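Local coordinates for protein vestitone reductase (Medicago sativa, PDB 2P4H) that catalyses the stereospecific NADPH-dependent reduction of (3R)-vestitone to the corresponding isoflavanol, the penultimate step in making the phytoalexin medicarpin, at residues F189-F194 and D310-C315; E204-L209 and F222-V227. All blocks are in the same frame, centred on the assembly; numbering follows the deposited sequence.

Overall arrangement
Both contacts are largely buried and both reach the same four-stranded mixed sheet, in which strands 189-191 and 219-226 are neighbours. Their centres lie 8 Å apart, and along the chain contact 2 is nested inside the loop that contact 1 closes. Contact 1 packs helix 305-319 on the end of strand 189-191 and the loop that follows, mixing apolar packing with a sulfur-centred hydrogen bond and a water-bridged charged pair, R193 and D311, at a partly exposed margin. Contact 2, between residues 204-209, where helix 201-206 gives way to helix 208-211, and strand 219-226, has no hydrogen bond across it. They meet directly through a D311 OD2 to H226 NE2 hydrogen bond, 2.8 Å, and through V191 CG2 against A206 CB.

Contact 1 of 2, residues F189-F194 and D310-C315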
ATOM      1  N   PHE A 189      -1.186  -7.085  -2.745  1.00 10.28           N
ATOM      2  CA  PHE A 189      -1.854  -6.419  -3.863  1.00  9.84           C
ATOM      3  C   PHE A 189      -3.032  -5.651  -3.262  1.00 10.53           C
ATOM      4  O   PHE A 189      -3.919  -6.252  -2.648  1.00 11.09           O
ATOM      5  CB  PHE A 189      -2.381  -7.444  -4.871  1.00 11.96           C
ATOM      6  CG  PHE A 189      -1.336  -7.976  -5.809  1.00 12.13           C
ATOM      7  CD1 PHE A 189      -1.130  -7.383  -7.049  1.00 15.97           C
ATOM      8  CD2 PHE A 189      -0.560  -9.076  -5.456  1.00 15.08           C
ATOM      9  CE1 PHE A 189      -0.166  -7.879  -7.929  1.00 17.02           C
ATOM     10  CE2 PHE A 189       0.407  -9.578  -6.327  1.00 16.42           C
ATOM     11  CZ  PHE A 189       0.603  -8.978  -7.564  1.00 16.47           C
ATOM     12  N   ILE A 190      -3.027  -4.331  -3.421  1.00  9.95           N
ATOM     13  CA  ILE A 190      -4.098  -3.473  -2.902  1.00 10.11           C
ATOM     14  C   ILE A 190      -5.147  -3.310  -4.001  1.00 10.00           C
ATOM     15  O   ILE A 190      -4.838  -2.842  -5.101  1.00 10.78           O
ATOM     16  CB  ILE A 190      -3.535  -2.105  -2.499  1.00  9.75           C
ATOM     17  CG1 ILE A 190      -2.402  -2.294  -1.484  1.00 11.09           C
ATOM     18  CG2 ILE A 190      -4.641  -1.235  -1.915  1.00 11.70           C
ATOM     19  CD1 ILE A 190      -1.619  -1.030  -1.217  1.00 12.65           C
ATOM     20  N   VAL A 191      -6.388  -3.681  -3.694  1.00  9.93           N
ATOM     21  CA  VAL A 191      -7.461  -3.656  -4.685  1.00 10.44           C
ATOM     22  C   VAL A 191      -8.780  -3.090  -4.156  1.00  9.92           C
ATOM     23  O   VAL A 191      -9.122  -3.275  -2.991  1.00 10.98           O
ATOM     24  CB  VAL A 191      -7.704  -5.105  -5.198  1.00  9.58           C
ATOM     25  CG1 VAL A 191      -8.814  -5.138  -6.242  1.00 11.52           C
ATOM     26  CG2 VAL A 191      -6.405  -5.672  -5.770  1.00 10.74           C
ATOM     27  N   GLY A 192      -9.518  -2.404  -5.028  1.00 10.46           N
ATOM     28  CA  GLY A 192     -10.807  -1.839  -4.656  1.00 10.67           C
ATOM     29  C   GLY A 192     -11.176  -0.717  -5.601  1.00 10.83           C
ATOM     30  O   GLY A 192     -10.722  -0.694  -6.745  1.00 10.99           O
ATOM     31  N   ARG A 193     -12.025   0.201  -5.148  1.00 11.87           N
ATOM     32  CA  ARG A 193     -12.374   1.342  -5.984  1.00 12.68           C
ATOM     33  C   ARG A 193     -11.176   2.281  -5.905  1.00 12.52           C
ATOM     34  O   ARG A 193     -10.307   2.117  -5.049  1.00 14.20           O
ATOM     35  CB  ARG A 193     -13.609   2.074  -5.451  1.00 16.05           C
ATOM     36  CG  ARG A 193     -14.911   1.298  -5.509  1.00 17.90           C
ATOM     37  CD  ARG A 193     -16.075   2.217  -5.149  1.00 20.76           C
ATOM     38  NE  ARG A 193     -16.157   3.347  -6.071  1.00 22.47           N
ATOM     39  CZ  ARG A 193     -16.746   3.306  -7.264  1.00 22.99           C
ATOM     40  NH1 ARG A 193     -17.323   2.191  -7.692  1.00 22.81           N
ATOM     41  NH2 ARG A 193     -16.735   4.381  -8.040  1.00 23.97           N
ATOM     42  N   PHE A 194     -11.125   3.260  -6.799  1.00 12.13           N
ATOM     43  CA  PHE A 194     -10.037   4.227  -6.802  1.00 12.27           C
ATOM     44  C   PHE A 194     -10.515   5.556  -7.367  1.00 13.67           C
ATOM     45  O   PHE A 194     -11.475   5.599  -8.139  1.00 14.17           O
ATOM     46  CB  PHE A 194      -8.844   3.692  -7.610  1.00 12.35           C
ATOM     47  CG  PHE A 194      -9.186   3.266  -9.017  1.00 12.84           C
ATOM     48  CD1 PHE A 194      -9.067   4.158 -10.084  1.00 14.00           C
ATOM     49  CD2 PHE A 194      -9.605   1.964  -9.278  1.00 12.85           C
ATOM     50  CE1 PHE A 194      -9.357   3.752 -11.387  1.00 14.24           C
ATOM     51  CE2 PHE A 194      -9.898   1.549 -10.574  1.00 14.58           C
ATOM     52  CZ  PHE A 194      -9.774   2.442 -11.634  1.00 14.45           C
ATOM     53  N   ASP A 310     -15.508  -6.832  -6.515  1.00 11.39           N
ATOM     54  CA  ASP A 310     -16.633  -6.085  -7.058  1.00 12.43           C
ATOM     55  C   ASP A 310     -16.373  -4.589  -7.099  1.00 12.48           C
ATOM     56  O   ASP A 310     -16.703  -3.930  -8.085  1.00 12.87           O
ATOM     57  CB  ASP A 310     -17.919  -6.348  -6.276  1.00 13.25           C
ATOM     58  CG  ASP A 310     -19.144  -5.855  -7.021  1.00 13.66           C
ATOM     59  OD1 ASP A 310     -19.405  -6.373  -8.129  1.00 16.51           O
ATOM     60  OD2 ASP A 310     -19.833  -4.946  -6.513  1.00 17.42           O
ATOM     61  N   ASP A 311     -15.788  -4.045  -6.035  1.00 11.70           N
ATOM     62  CA  ASP A 311     -15.504  -2.617  -6.010  1.00 11.80           C
ATOM     63  C   ASP A 311     -14.541  -2.244  -7.131  1.00 12.38           C
ATOM     64  O   ASP A 311     -14.723  -1.229  -7.801  1.00 12.64           O
ATOM     65  CB  ASP A 311     -14.935  -2.192  -4.649  1.00 13.34           C
ATOM     66  CG  ASP A 311     -16.005  -2.107  -3.574  1.00 15.68           C
ATOM     67  OD1 ASP A 311     -17.190  -1.952  -3.935  1.00 18.09           O
ATOM     68  OD2 ASP A 311     -15.671  -2.174  -2.371  1.00 15.63           O
ATOM     69  N   ALA A 312     -13.526  -3.072  -7.348  1.00 11.87           N
ATOM     70  CA  ALA A 312     -12.563  -2.806  -8.406  1.00 12.42           C
ATOM     71  C   ALA A 312     -13.227  -2.906  -9.782  1.00 11.33           C
ATOM     72  O   ALA A 312     -13.038  -2.044 -10.639  1.00 11.57           O
ATOM     73  CB  ALA A 312     -11.397  -3.790  -8.312  1.00 12.67           C
ATOM     74  N   ILE A 313     -14.012  -3.957  -9.989  1.00 12.10           N
ATOM     75  CA  ILE A 313     -14.677  -4.158 -11.269  1.00 11.56           C
ATOM     76  C   ILE A 313     -15.685  -3.058 -11.596  1.00 11.75           C
ATOM     77  O   ILE A 313     -15.681  -2.532 -12.714  1.00 12.45           O
ATOM     78  CB  ILE A 313     -15.333  -5.556 -11.312  1.00 12.26           C
ATOM     79  CG1 ILE A 313     -14.231  -6.613 -11.461  1.00 12.15           C
ATOM     80  CG2 ILE A 313     -16.334  -5.647 -12.457  1.00 13.11           C
ATOM     81  CD1 ILE A 313     -14.696  -8.039 -11.255  1.00 13.22           C
ATOM     82  N   GLN A 314     -16.529  -2.688 -10.637  1.00 12.49           N
ATOM     83  CA  GLN A 314     -17.509  -1.632 -10.889  1.00 13.11           C
ATOM     84  C   GLN A 314     -16.808  -0.304 -11.178  1.00 13.43           C
ATOM     85  O   GLN A 314     -17.241   0.460 -12.047  1.00 14.73           O
ATOM     86  CB  GLN A 314     -18.457  -1.458  -9.696  1.00 14.31           C
ATOM     87  CG  GLN A 314     -19.310  -2.678  -9.361  1.00 15.64           C
ATOM     88  CD  GLN A 314     -19.956  -3.314 -10.580  1.00 17.92           C
ATOM     89  OE1 GLN A 314     -20.376  -2.624 -11.513  1.00 20.22           O
ATOM     90  NE2 GLN A 314     -20.056  -4.637 -10.571  1.00 17.86           N
ATOM     91  N   CYS A 315     -15.723  -0.025 -10.459  1.00 12.50           N
ATOM     92  CA  CYS A 315     -14.994   1.221 -10.665  1.00 13.42           C
ATOM     93  C   CYS A 315     -14.381   1.224 -12.063  1.00 13.81           C
ATOM     94  O   CYS A 315     -14.449   2.225 -12.781  1.00 13.81           O
ATOM     95  CB  CYS A 315     -13.905   1.389  -9.600  1.00 13.18           C
ATOM     96  SG  CYS A 315     -13.140   3.029  -9.580  1.00 13.94           S
TER
HETATM   97  O   HOH W   1     -18.250  -0.190  -6.240  1.00 34.74           O
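The thiol of C315 serves F194 in two ways. SG sits over one face of the phenyl ring, displaced toward its rim, 3.7 Å from the ring centroid, a sulfur-aromatic contact. SG of C315 also accepts a hydrogen bond from F194 N at 3.4 Å, nearly straight at 161°. With SG anti to the backbone N of C315 (chi1 -170°), the sulfur reaches both groups, and a small, polarisable residue suits a place shared by a ring and an amide. The segments join strand 189-191 of the mixed sheet to helix 305-319 in this Rossmann-type reductase, and F194 also touches F12, a predicted NADP(+)-binding residue. At the backbone angles of G192 a CB would be jammed against the carbonyl O of V191, and G192 O meets A312 CA at 3.3 Å. The small A312 allows this close approach, A312 CB meeting V191 CG1 at 3.6 Å. R193 crosses D311 at about a right angle, R193 CG lying 3.6 Å from D311 CB; the chain bends at chi3 (60°), which sets NE, and one face of the guanidinium lies over C315 CB. One water accepts from R193 NH1 at 2.9 Å and donates to D311 OD1, while R193 NH2 forms a salt bridge with E318 and D311 OD2 bonds H226. An alanine in place of R193 would probably leave E318 without this charged mate and the water without its NH1 donor, and open a gap beside D311 CB where CG had packed.

Contact 2 of 2, residues E204-L209 and F222-V227; sequences EKALVL and FHMVHV
The ring of F222 reaches across from the strand toward the end of helix 201-206, presenting CE1 and CZ to the backbone of K205 and A206. F222 CE1 is 3.8 Å from K205 O and 4.3 Å from A206 CA, both lying obliquely to the ring. The CB of F222 already points at the helical segment, and chi1 of -58° sets CG anti to the carbonyl carbon, from where the ring extends to it. V208 approaches the ring more loosely, V208 CG1 standing 4.4 Å from F222 CZ. K205 O also accepts the backbone bond from V208 N, so the ring packs where one short helix gives way to the next, at L207. A broad flat side chain suits this site because it can span both. The strand, 219-226, is the central member of the mixed sheet of this member of the NAD(P)-dependent epimerase/dehydratase family and pairs in parallel with strand 189-191, whose F189 meets F222 edge-to-face. Two residues on from F222, M224 points to the same helical segment. Its chain is extended at chi2 but bent at chi3 (77°), and M224 CE rests 3.6 Å from A206 CB. Alanine is small enough to admit that methyl, and a flexible thioether suits a place lined by several side chains: V191 and, from helix 305-319, M308 and F309 also touch M224.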
ATOM      1  N   GLU A 204      -4.876  -3.720 -12.135  1.00 11.78           N
ATOM      2  CA  GLU A 204      -4.772  -4.297 -13.469  1.00 12.00           C
ATOM      3  C   GLU A 204      -4.291  -5.744 -13.354  1.00 13.18           C
ATOM      4  O   GLU A 204      -4.805  -6.638 -14.028  1.00 13.38           O
ATOM      5  CB  GLU A 204      -3.804  -3.477 -14.331  1.00 13.68           C
ATOM      6  CG  GLU A 204      -3.616  -4.033 -15.739  1.00 17.10           C
ATOM      7  CD  GLU A 204      -2.943  -3.044 -16.669  1.00 21.20           C
ATOM      8  OE1 GLU A 204      -1.996  -2.361 -16.231  1.00 26.10           O
ATOM      9  OE2 GLU A 204      -3.360  -2.961 -17.842  1.00 25.28           O
ATOM     10  N   LYS A 205      -3.316  -5.981 -12.482  1.00 12.16           N
ATOM     11  CA  LYS A 205      -2.795  -7.328 -12.295  1.00 13.32           C
ATOM     12  C   LYS A 205      -3.808  -8.249 -11.622  1.00 11.76           C
ATOM     13  O   LYS A 205      -3.950  -9.408 -12.011  1.00 12.67           O
ATOM     14  CB  LYS A 205      -1.502  -7.285 -11.477  1.00 13.92           C
ATOM     15  CG  LYS A 205      -0.350  -6.614 -12.207  1.00 18.65           C
ATOM     16  CD  LYS A 205       0.917  -6.614 -11.376  1.00 22.74           C
ATOM     17  CE  LYS A 205       2.058  -5.967 -12.143  1.00 25.77           C
ATOM     18  NZ  LYS A 205       2.240  -6.598 -13.478  1.00 30.09           N
ATOM     19  N   ALA A 206      -4.509  -7.735 -10.615  1.00 11.89           N
ATOM     20  CA  ALA A 206      -5.506  -8.529  -9.900  1.00 12.05           C
ATOM     21  C   ALA A 206      -6.681  -8.924 -10.793  1.00 12.19           C
ATOM     22  O   ALA A 206      -7.329  -9.950 -10.562  1.00 12.98           O
ATOM     23  CB  ALA A 206      -6.013  -7.750  -8.687  1.00 12.74           C
ATOM     24  N   LEU A 207      -6.955  -8.110 -11.811  1.00 11.90           N
ATOM     25  CA  LEU A 207      -8.066  -8.375 -12.722  1.00 13.40           C
ATOM     26  C   LEU A 207      -7.633  -9.011 -14.039  1.00 12.17           C
ATOM     27  O   LEU A 207      -8.344  -8.931 -15.039  1.00 13.08           O
ATOM     28  CB  LEU A 207      -8.830  -7.078 -13.009  1.00 13.13           C
ATOM     29  CG  LEU A 207      -9.520  -6.420 -11.811  1.00 13.53           C
ATOM     30  CD1 LEU A 207     -10.342  -5.229 -12.284  1.00 15.36           C
ATOM     31  CD2 LEU A 207     -10.416  -7.434 -11.108  1.00 15.37           C
ATOM     32  N   VAL A 208      -6.477  -9.663 -14.032  1.00 12.20           N
ATOM     33  CA  VAL A 208      -5.961 -10.298 -15.235  1.00 13.13           C
ATOM     34  C   VAL A 208      -6.962 -11.244 -15.913  1.00 13.11           C
ATOM     35  O   VAL A 208      -7.001 -11.326 -17.143  1.00 14.38           O
ATOM     36  CB  VAL A 208      -4.635 -11.050 -14.931  1.00 12.36           C
ATOM     37  CG1 VAL A 208      -4.869 -12.155 -13.912  1.00 14.75           C
ATOM     38  CG2 VAL A 208      -4.044 -11.607 -16.216  1.00 14.69           C
ATOM     39  N   LEU A 209      -7.779 -11.944 -15.132  1.00 13.67           N
ATOM     40  CA  LEU A 209      -8.740 -12.870 -15.730  1.00 13.70           C
ATOM     41  C   LEU A 209      -9.898 -12.188 -16.463  1.00 15.07           C
ATOM     42  O   LEU A 209     -10.530 -12.803 -17.324  1.00 16.67           O
ATOM     43  CB  LEU A 209      -9.289 -13.840 -14.675  1.00 13.64           C
ATOM     44  CG  LEU A 209      -8.295 -14.833 -14.059  1.00 12.64           C
ATOM     45  CD1 LEU A 209      -9.061 -15.790 -13.152  1.00 14.15           C
ATOM     46  CD2 LEU A 209      -7.562 -15.610 -15.149  1.00 15.25           C
ATOM     47  N   PHE A 222      -2.239 -14.912  -5.338  1.00 11.16           N
ATOM     48  CA  PHE A 222      -2.133 -13.522  -4.915  1.00 10.69           C
ATOM     49  C   PHE A 222      -2.404 -13.225  -3.448  1.00 11.04           C
ATOM     50  O   PHE A 222      -3.443 -13.643  -2.925  1.00 11.44           O
ATOM     51  CB  PHE A 222      -3.151 -12.662  -5.689  1.00 11.41           C
ATOM     52  CG  PHE A 222      -3.023 -12.708  -7.190  1.00 12.35           C
ATOM     53  CD1 PHE A 222      -2.541 -11.602  -7.880  1.00 11.64           C
ATOM     54  CD2 PHE A 222      -3.445 -13.819  -7.917  1.00 12.93           C
ATOM     55  CE1 PHE A 222      -2.486 -11.593  -9.274  1.00 12.20           C
ATOM     56  CE2 PHE A 222      -3.392 -13.817  -9.320  1.00 12.60           C
ATOM     57  CZ  PHE A 222      -2.912 -12.699  -9.990  1.00 13.25           C
ATOM     58  N   HIS A 223      -1.492 -12.519  -2.778  1.00 10.81           N
ATOM     59  CA  HIS A 223      -1.808 -12.065  -1.426  1.00 10.72           C
ATOM     60  C   HIS A 223      -2.504 -10.729  -1.737  1.00 11.00           C
ATOM     61  O   HIS A 223      -2.040  -9.958  -2.589  1.00 10.57           O
ATOM     62  CB  HIS A 223      -0.575 -11.914  -0.497  1.00  9.86           C
ATOM     63  CG  HIS A 223       0.701 -11.488  -1.161  1.00 10.18           C
ATOM     64  ND1 HIS A 223       1.906 -12.091  -0.865  1.00 11.54           N
ATOM     65  CD2 HIS A 223       0.993 -10.453  -1.985  1.00 11.42           C
ATOM     66  CE1 HIS A 223       2.884 -11.445  -1.474  1.00 10.77           C
ATOM     67  NE2 HIS A 223       2.358 -10.447  -2.161  1.00 12.30           N
ATOM     68  N   MET A 224      -3.637 -10.475  -1.085  1.00 10.57           N
ATOM     69  CA  MET A 224      -4.433  -9.282  -1.382  1.00 10.09           C
ATOM     70  C   MET A 224      -5.093  -8.625  -0.174  1.00 10.14           C
ATOM     71  O   MET A 224      -5.206  -9.231   0.894  1.00 10.11           O
ATOM     72  CB  MET A 224      -5.539  -9.661  -2.382  1.00 10.34           C
ATOM     73  CG  MET A 224      -5.082 -10.537  -3.552  1.00 10.86           C
ATOM     74  SD  MET A 224      -6.429 -11.006  -4.666  1.00 11.67           S
ATOM     75  CE  MET A 224      -6.618  -9.480  -5.573  1.00 14.17           C
ATOM     76  N   VAL A 225      -5.539  -7.384  -0.369  1.00  9.56           N
ATOM     77  CA  VAL A 225      -6.237  -6.617   0.664  1.00 10.39           C
ATOM     78  C   VAL A 225      -7.113  -5.563  -0.014  1.00 10.53           C
ATOM     79  O   VAL A 225      -6.787  -5.089  -1.100  1.00 10.44           O
ATOM     80  CB  VAL A 225      -5.243  -5.907   1.635  1.00 10.08           C
ATOM     81  CG1 VAL A 225      -4.453  -4.828   0.901  1.00 10.63           C
ATOM     82  CG2 VAL A 225      -6.000  -5.308   2.816  1.00 10.79           C
ATOM     83  N   HIS A 226      -8.231  -5.222   0.619  1.00 10.25           N
ATOM     84  CA  HIS A 226      -9.135  -4.205   0.087  1.00 10.25           C
ATOM     85  C   HIS A 226      -8.531  -2.847   0.452  1.00 10.37           C
ATOM     86  O   HIS A 226      -8.145  -2.622   1.600  1.00 10.53           O
ATOM     87  CB  HIS A 226     -10.523  -4.351   0.722  1.00 11.03           C
ATOM     88  CG  HIS A 226     -11.583  -3.525   0.061  1.00 10.72           C
ATOM     89  ND1 HIS A 226     -11.536  -2.148   0.014  1.00 11.48           N
ATOM     90  CD2 HIS A 226     -12.721  -3.886  -0.580  1.00 11.81           C
ATOM     91  CE1 HIS A 226     -12.600  -1.696  -0.628  1.00 11.92           C
ATOM     92  NE2 HIS A 226     -13.334  -2.730  -0.998  1.00 11.54           N
ATOM     93  N   VAL A 227      -8.451  -1.946  -0.523  1.00 10.25           N
ATOM     94  CA  VAL A 227      -7.870  -0.632  -0.281  1.00 10.51           C
ATOM     95  C   VAL A 227      -8.514   0.125   0.882  1.00 10.60           C
ATOM     96  O   VAL A 227      -7.823   0.828   1.619  1.00 11.22           O
ATOM     97  CB  VAL A 227      -7.914   0.247  -1.564  1.00 10.49           C
ATOM     98  CG1 VAL A 227      -9.345   0.624  -1.908  1.00 11.72           C
ATOM     99  CG2 VAL A 227      -7.057   1.493  -1.373  1.00 11.03           C
TER